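Local coordinates for escJ (Escherichia coli, PDB 1YJ7), which forms, as a membrane-associated lipoprotein of the YscJ family, the oligomeric platform on which the type III secretion system assembles, at the interface of chains A and B. Sequence-based numbering; all coordinates share one arbitrary frame. Chains: chain A/B, escJ.

The interface of chains A and B. Residues chain A 91, 149-150; chain B 92, 111-113.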
loop_
_atom_site.group_PDB
_atom_site.type_symbol
_atom_site.label_atom_id
_atom_site.label_comp_id
_atom_site.label_asym_id
_atom_site.label_seq_id
_atom_site.Cartn_x
_atom_site.Cartn_y
_atom_site.Cartn_z
ATOM N N LYS A 91 2.008 -14.131 -14.376
ATOM C CA LYS A 91 2.536 -12.904 -14.947
ATOM C C LYS A 91 1.456 -12.189 -15.769
ATOM O O LYS A 91 1.293 -10.985 -15.653
ATOM C CB LYS A 91 3.782 -13.192 -15.794
ATOM C CG LYS A 91 4.448 -11.968 -16.403
ATOM C CD LYS A 91 4.974 -10.980 -15.331
ATOM C CE LYS A 91 6.143 -11.548 -14.567
ATOM N NZ LYS A 91 6.869 -10.453 -13.791
ATOM N N ASN A 149 8.828 -4.362 -19.795
ATOM C CA ASN A 149 9.695 -4.433 -18.626
ATOM C C ASN A 149 9.160 -5.317 -17.507
ATOM O O ASN A 149 9.860 -5.546 -16.511
ATOM C CB ASN A 149 10.024 -3.011 -18.151
ATOM C CG ASN A 149 11.035 -2.334 -19.060
ATOM O OD1 ASN A 149 11.983 -2.969 -19.489
ATOM N ND2 ASN A 149 10.829 -1.067 -19.367
ATOM N N SER A 150 7.947 -5.853 -17.676
ATOM C CA SER A 150 7.377 -6.797 -16.724
ATOM C C SER A 150 7.838 -8.227 -16.977
ATOM O O SER A 150 7.706 -9.065 -16.095
ATOM C CB SER A 150 5.835 -6.810 -16.792
ATOM O OG SER A 150 5.257 -5.563 -16.440
ATOM N N GLU B 92 7.986 -7.191 -4.920
ATOM C CA GLU B 92 7.016 -6.268 -5.525
ATOM C C GLU B 92 6.188 -5.551 -4.462
ATOM O O GLU B 92 5.977 -4.332 -4.527
ATOM C CB GLU B 92 6.078 -7.034 -6.488
ATOM C CG GLU B 92 6.764 -7.527 -7.758
ATOM C CD GLU B 92 5.902 -8.485 -8.577
ATOM O OE1 GLU B 92 6.278 -8.774 -9.739
ATOM O OE2 GLU B 92 4.867 -8.956 -8.052
ATOM N N SER B 111 5.587 -4.695 -11.204
ATOM C CA SER B 111 5.826 -6.008 -11.803
ATOM C C SER B 111 7.318 -6.147 -12.114
ATOM O O SER B 111 7.857 -5.403 -12.911
ATOM C CB SER B 111 5.000 -6.182 -13.087
ATOM O OG SER B 111 5.143 -7.506 -13.553
ATOM N N LEU B 112 7.964 -7.111 -11.465
ATOM C CA LEU B 112 9.394 -7.333 -11.598
ATOM C C LEU B 112 9.705 -8.556 -12.445
ATOM O O LEU B 112 9.043 -9.580 -12.333
ATOM C CB LEU B 112 10.027 -7.553 -10.225
ATOM C CG LEU B 112 10.017 -6.375 -9.262
ATOM C CD1 LEU B 112 10.642 -6.850 -7.946
ATOM C CD2 LEU B 112 10.747 -5.173 -9.824
ATOM N N ASN B 113 10.744 -8.409 -13.256
ATOM C CA ASN B 113 11.337 -9.474 -14.046
ATOM C C ASN B 113 12.789 -9.611 -13.567
ATOM O O ASN B 113 13.642 -8.876 -14.013
ATOM C CB ASN B 113 11.250 -9.071 -15.518
ATOM C CG ASN B 113 12.242 -9.801 -16.423
ATOM O OD1 ASN B 113 12.817 -9.196 -17.351
ATOM N ND2 ASN B 113 12.417 -11.082 -16.194
HETATM O O HOH W 1 4.913 -9.626 -11.772
HETATM O O HOH W 2 8.827 -12.581 -13.309
#
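A:Lys91, on helix 80-99, reaches across to the end of strand 105-113 of chain B, at B:Ser111, B:Leu112 and B:Asn113, joining two copies of this YscJ/FliF-family protein side by side in a contact that is not an exact two-fold and may reflect the packing of subunits in the secretion platform. From CB the lysine chain runs to CG, which lies anti to the backbone N (chi1 -178°), and then bends at chi2 and chi3, a course that turns CD towards the hydroxyl OG of B:Ser111, 3.9 Å away. CE follows, approaching the carbonyl O of B:Leu112, and the terminal amine nitrogen NZ finally bonds that oxygen at 2.8 Å, coming from above the carbonyl plane, 50° out of it. Within its own chain NZ also donates to the carbonyl O of A:Ser150 at 2.8 Å, here almost in line with the C=O bond (164°). Lysine suits the place because a long, flexible chain brings several N-H donors to a backbone carbonyl from each subunit. A:Lys91 NZ and B:Glu92 OE1, 4.4 Å apart, do not touch; water 1 bridges them and also meets the B:Ser111 hydroxyl, and the nearby carboxylate would probably still help to stabilise a positive charge on the lysine. OE1 also accepts, on its anti side, a nearly straight hydrogen bond from the backbone N of B:Leu112, 2.9 Å away, which steadies the strand end from helix 80-99 of chain B. Water 2 links NZ to the B:Leu112 carbonyl a second time. Beside the lysine, CB of A:Ser150 packs against CB of B:Ser111 at 3.8 Å, with OG of B:Ser111 lying 3.4 Å from CB of A:Ser150; two small serines let helix 140-150 come close to the strand.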